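Local coordinates for 3-deoxy-manno-octulosonate cytidylyltransferase (Escherichia coli, PDB 1H7E), which catalyses the transfer of CMP from CTP to the eight-carbon sugar KDO, probably activating it for incorporation into bacterial lipopolysaccharide, at residues A[49-54]-A[77-82]; A[82-85]-A[91-94]. One frame throughout, in Å; residues are numbered along the deposited sequence.

Contact 1: residues A[49-54]-A[77-82]; sequences ATDDPR and TDRLVE
Ala49, at the end of strand 45-50, directs its CB at the aliphatic part of Arg79 on helix 76-86, reaching Arg79 CD at 4.1 Å. The methyl and the carbonyl of Ala49 both border this methylene, so the shaft of the arginine runs past the strand end before its charge arrives at the loop. Thr50 turns the other way, and its OG1 accepts from Asp52 N at 3.2 Å, an ST turn that leads the chain out of the strand. Asp51 follows and supplies the charge: its OD2 forms a salt bridge with Arg79 NH2, long at 3.4 Å. The carboxylate and guanidinium planes stand 80° apart, and the side chains cross nearly at right angles, so the two groups meet through one nitrogen rather than as a coplanar pair. Arg79 reaches this position by extending from the helix and then bending at chi3 (-90°), while its NE makes a weak hydrogen bond to Thr69 OG1. Arg10 lies close by, in a long, weak ion pair with the same Asp51 oxygen, so the carboxylate stands near two arginines and would probably ease the closeness of their like charges. Asp52 then caps helix 53-61, its OD1 accepting from Arg54 N at 2.9 Å; the same carboxylate is gripped side-on by Arg54, with NE to OD1 at 3.1 Å. The segment thus forms the strand-to-helix turn of a beta-alpha unit in the GT-A-type cytidylyltransferase fold, tied through Asp51 to the neighbouring helix 76-86.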
loop_
_atom_site.group_PDB
_atom_site.type_symbol
_atom_site.label_atom_id
_atom_site.label_comp_id
_atom_site.label_asym_id
_atom_site.label_seq_id
_atom_site.Cartn_x
_atom_site.Cartn_y
_atom_site.Cartn_z
ATOM N N ALA A 49 -24.495 9.538 -16.967
ATOM C CA ALA A 49 -23.597 10.540 -17.531
ATOM C C ALA A 49 -23.054 9.956 -18.824
ATOM O O ALA A 49 -22.421 8.897 -18.820
ATOM C CB ALA A 49 -22.464 10.847 -16.553
ATOM N N THR A 50 -23.331 10.619 -19.941
ATOM C CA THR A 50 -22.886 10.105 -21.218
ATOM C C THR A 50 -22.345 11.180 -22.126
ATOM O O THR A 50 -22.516 12.372 -21.867
ATOM C CB THR A 50 -24.030 9.358 -21.932
ATOM O OG1 THR A 50 -23.529 8.724 -23.112
ATOM C CG2 THR A 50 -25.132 10.306 -22.324
ATOM N N ASP A 51 -21.636 10.741 -23.162
ATOM C CA ASP A 51 -21.058 11.640 -24.158
ATOM C C ASP A 51 -21.643 11.345 -25.549
ATOM O O ASP A 51 -21.243 11.966 -26.541
ATOM C CB ASP A 51 -19.515 11.534 -24.180
ATOM C CG ASP A 51 -19.000 10.119 -24.492
ATOM O OD1 ASP A 51 -19.800 9.164 -24.569
ATOM O OD2 ASP A 51 -17.766 9.966 -24.654
ATOM N N ASP A 52 -22.632 10.448 -25.592
ATOM C CA ASP A 52 -23.265 10.037 -26.841
ATOM C C ASP A 52 -24.791 10.215 -26.833
ATOM O O ASP A 52 -25.469 9.705 -25.940
ATOM C CB ASP A 52 -22.899 8.573 -27.122
ATOM C CG ASP A 52 -23.258 8.140 -28.527
ATOM O OD1 ASP A 52 -24.410 7.720 -28.724
ATOM O OD2 ASP A 52 -22.393 8.225 -29.430
ATOM N N PRO A 53 -25.349 10.909 -27.854
ATOM C CA PRO A 53 -26.795 11.162 -27.978
ATOM C C PRO A 53 -27.656 9.906 -28.113
ATOM O O PRO A 53 -28.837 9.919 -27.757
ATOM C CB PRO A 53 -26.890 12.057 -29.220
ATOM C CG PRO A 53 -25.691 11.657 -30.026
ATOM C CD PRO A 53 -24.618 11.533 -28.973
ATOM N N ARG A 54 -27.074 8.828 -28.630
ATOM C CA ARG A 54 -27.812 7.574 -28.777
ATOM C C ARG A 54 -28.130 7.001 -27.388
ATOM O O ARG A 54 -29.245 6.510 -27.145
ATOM C CB ARG A 54 -27.009 6.565 -29.614
ATOM C CG ARG A 54 -26.747 7.017 -31.051
ATOM C CD ARG A 54 -25.828 6.052 -31.813
ATOM N NE ARG A 54 -24.424 6.150 -31.398
ATOM C CZ ARG A 54 -23.397 5.578 -32.029
ATOM N NH1 ARG A 54 -23.592 4.849 -33.126
ATOM N NH2 ARG A 54 -22.165 5.733 -31.556
ATOM N N THR A 77 -13.288 9.701 -13.709
ATOM C CA THR A 77 -13.440 10.544 -12.526
ATOM C C THR A 77 -13.576 11.981 -12.984
ATOM O O THR A 77 -14.285 12.758 -12.346
ATOM C CB THR A 77 -12.280 10.375 -11.515
ATOM O OG1 THR A 77 -12.247 9.013 -11.093
ATOM C CG2 THR A 77 -12.491 11.229 -10.273
ATOM N N ASP A 78 -12.914 12.331 -14.090
ATOM C CA ASP A 78 -13.029 13.680 -14.646
ATOM C C ASP A 78 -14.474 13.898 -15.101
ATOM O O ASP A 78 -14.998 15.004 -14.980
ATOM C CB ASP A 78 -12.114 13.891 -15.852
ATOM C CG ASP A 78 -10.648 14.037 -15.473
ATOM O OD1 ASP A 78 -10.322 14.684 -14.453
ATOM O OD2 ASP A 78 -9.818 13.512 -16.234
ATOM N N ARG A 79 -15.099 12.852 -15.648
ATOM C CA ARG A 79 -16.486 12.932 -16.102
ATOM C C ARG A 79 -17.423 13.210 -14.923
ATOM O O ARG A 79 -18.374 13.984 -15.046
ATOM C CB ARG A 79 -16.883 11.651 -16.823
ATOM C CG ARG A 79 -18.367 11.549 -17.175
ATOM C CD ARG A 79 -18.658 10.344 -18.102
ATOM N NE ARG A 79 -18.549 10.695 -19.523
ATOM C CZ ARG A 79 -17.427 10.665 -20.239
ATOM N NH1 ARG A 79 -16.279 10.276 -19.695
ATOM N NH2 ARG A 79 -17.429 11.124 -21.481
ATOM N N LEU A 80 -17.133 12.609 -13.769
ATOM C CA LEU A 80 -17.931 12.819 -12.556
ATOM C C LEU A 80 -17.751 14.255 -12.018
ATOM O O LEU A 80 -18.670 14.804 -11.416
ATOM C CB LEU A 80 -17.557 11.783 -11.473
ATOM C CG LEU A 80 -18.334 11.721 -10.154
ATOM C CD1 LEU A 80 -19.781 11.376 -10.407
ATOM C CD2 LEU A 80 -17.721 10.668 -9.261
ATOM N N VAL A 81 -16.570 14.848 -12.213
ATOM C CA VAL A 81 -16.300 16.223 -11.761
ATOM C C VAL A 81 -17.197 17.205 -12.544
ATOM O O VAL A 81 -17.783 18.136 -11.971
ATOM C CB VAL A 81 -14.783 16.590 -11.915
ATOM C CG1 VAL A 81 -14.550 18.085 -11.739
ATOM C CG2 VAL A 81 -13.962 15.838 -10.862
ATOM N N GLU A 82 -17.339 16.961 -13.842
ATOM C CA GLU A 82 -18.200 17.798 -14.656
ATOM C C GLU A 82 -19.655 17.670 -14.183
ATOM O O GLU A 82 -20.366 18.670 -14.112
ATOM C CB GLU A 82 -18.116 17.436 -16.132
ATOM C CG GLU A 82 -18.978 18.355 -16.985
ATOM C CD GLU A 82 -19.090 17.933 -18.436
ATOM O OE1 GLU A 82 -18.447 16.939 -18.842
ATOM O OE2 GLU A 82 -19.833 18.607 -19.188
#

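Contact 2: residues A[82-85]-A[91-94]; sequences EVMH and IYIN
Met84 lays its CB and CG against the phenol end of Tyr92, with CB over one face of the ring. The closest carbon contact is from Met84 CG to Tyr92 CZ, at 3.6 Å, and the same methylene lies 3.5 Å from Tyr92 OH. Met84 CA adds to the overlap near Tyr92 CE2, so the helix backbone itself, and not just the side chain, takes part. The two side chains cross at about a right angle. With Met84 CG anti to its own nitrogen (chi1 176°), the first methylenes rest by the phenol; the bends at chi2 and chi3 then carry the thioether away, and CE finishes 3.8 Å above the plane of the His85 ring, over its centre. The polar end of Tyr92 is satisfied on the helix side: OH hydrogen-bonds to Val87 O, just beyond the helix, and has a weak hydrogen bond from Arg180, whose NH1 also binds Met84 O. A phenylalanine here lacks the hydroxyl and would probably leave Val87 O without its phenol partner, weakening the tie between the strand and the end of the helix. Strand 91-94 runs parallel to strand 3-8 and antiparallel to strand 169-179; the Tyr92 side chain touches Val4 of the former, while Ile91 and Ile93 project from the other face toward helix 104-116. Leu183 of helix 180-185 touches both Met84 and Tyr92, so the ring meets both helix 76-86 and helix 180-185 on one face of the central sheet.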
loop_
_atom_site.group_PDB
_atom_site.type_symbol
_atom_site.label_atom_id
_atom_site.label_comp_id
_atom_site.label_asym_id
_atom_site.label_seq_id
_atom_site.Cartn_x
_atom_site.Cartn_y
_atom_site.Cartn_z
ATOM N N GLU A 82 -17.339 16.961 -13.842
ATOM C CA GLU A 82 -18.200 17.798 -14.656
ATOM C C GLU A 82 -19.655 17.670 -14.183
ATOM O O GLU A 82 -20.366 18.670 -14.112
ATOM C CB GLU A 82 -18.116 17.436 -16.132
ATOM C CG GLU A 82 -18.978 18.355 -16.985
ATOM C CD GLU A 82 -19.090 17.933 -18.436
ATOM O OE1 GLU A 82 -18.447 16.939 -18.842
ATOM O OE2 GLU A 82 -19.833 18.607 -19.188
ATOM N N VAL A 83 -20.098 16.450 -13.876
ATOM C CA VAL A 83 -21.463 16.244 -13.405
ATOM C C VAL A 83 -21.679 16.944 -12.066
ATOM O O VAL A 83 -22.742 17.524 -11.816
ATOM C CB VAL A 83 -21.802 14.722 -13.240
ATOM C CG1 VAL A 83 -23.160 14.549 -12.541
ATOM C CG2 VAL A 83 -21.818 14.042 -14.599
ATOM N N MET A 84 -20.668 16.882 -11.203
ATOM C CA MET A 84 -20.727 17.476 -9.870
ATOM C C MET A 84 -21.070 18.974 -9.865
ATOM O O MET A 84 -21.790 19.442 -8.990
ATOM C CB MET A 84 -19.404 17.224 -9.129
ATOM C CG MET A 84 -19.275 17.869 -7.748
ATOM S SD MET A 84 -18.594 19.551 -7.804
ATOM C CE MET A 84 -16.984 19.270 -8.637
ATOM N N HIS A 85 -20.527 19.720 -10.818
ATOM C CA HIS A 85 -20.808 21.161 -10.900
ATOM C C HIS A 85 -22.269 21.486 -11.194
ATOM O O HIS A 85 -22.781 22.516 -10.748
ATOM C CB HIS A 85 -19.946 21.805 -11.966
ATOM C CG HIS A 85 -18.525 21.964 -11.557
ATOM N ND1 HIS A 85 -18.150 22.693 -10.449
ATOM C CD2 HIS A 85 -17.384 21.499 -12.112
ATOM C CE1 HIS A 85 -16.833 22.667 -10.340
ATOM N NE2 HIS A 85 -16.344 21.950 -11.336
ATOM N N ILE A 91 -22.771 13.626 -1.348
ATOM C CA ILE A 91 -22.098 12.353 -1.653
ATOM C C ILE A 91 -22.456 11.846 -3.037
ATOM O O ILE A 91 -23.634 11.716 -3.363
ATOM C CB ILE A 91 -22.508 11.258 -0.631
ATOM C CG1 ILE A 91 -22.045 11.654 0.780
ATOM C CG2 ILE A 91 -21.944 9.892 -1.053
ATOM C CD1 ILE A 91 -22.687 10.854 1.879
ATOM N N TYR A 92 -21.444 11.558 -3.853
ATOM C CA TYR A 92 -21.659 11.053 -5.206
ATOM C C TYR A 92 -21.160 9.624 -5.279
ATOM O O TYR A 92 -20.020 9.342 -4.905
ATOM C CB TYR A 92 -20.875 11.871 -6.229
ATOM C CG TYR A 92 -21.284 13.326 -6.303
ATOM C CD1 TYR A 92 -20.794 14.247 -5.388
ATOM C CD2 TYR A 92 -22.181 13.769 -7.285
ATOM C CE1 TYR A 92 -21.192 15.584 -5.438
ATOM C CE2 TYR A 92 -22.587 15.103 -7.347
ATOM C CZ TYR A 92 -22.090 16.000 -6.423
ATOM O OH TYR A 92 -22.472 17.323 -6.462
ATOM N N ILE A 93 -22.004 8.731 -5.770
ATOM C CA ILE A 93 -21.648 7.322 -5.911
ATOM C C ILE A 93 -21.494 7.077 -7.397
ATOM O O ILE A 93 -22.379 7.406 -8.196
ATOM C CB ILE A 93 -22.740 6.408 -5.332
ATOM C CG1 ILE A 93 -22.817 6.601 -3.825
ATOM C CG2 ILE A 93 -22.461 4.931 -5.678
ATOM C CD1 ILE A 93 -24.069 6.042 -3.222
ATOM N N ASN A 94 -20.353 6.527 -7.780
ATOM C CA ASN A 94 -20.080 6.257 -9.179
ATOM C C ASN A 94 -20.199 4.755 -9.399
ATOM O O ASN A 94 -19.416 3.991 -8.842
ATOM C CB ASN A 94 -18.666 6.728 -9.503
ATOM C CG ASN A 94 -18.466 7.028 -10.970
ATOM O OD1 ASN A 94 -19.267 7.743 -11.584
ATOM N ND2 ASN A 94 -17.366 6.526 -11.535
#

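Both contacts are buried, and both hold helix 76-86 against the central sheet, with Glu82 belonging to each helical segment. Their centres are 10 Å apart, and they join directly where Ala49 CB packs on Val83 CG2 at 3.8 Å. Contact 1 lies where a strand gives way to a loop, and its chemistry is mixed, an apolar touch on the arginine shaft plus one long salt bridge to a partly exposed aspartate. Contact 2 lies where the helix packs on a central strand and relies on apolar overlap, the one phenol oxygen being bonded outside its two segments. Together they place one helix over strands 45-50 and 91-94, as part of the crossover from strand 65-68 to strand 91-94.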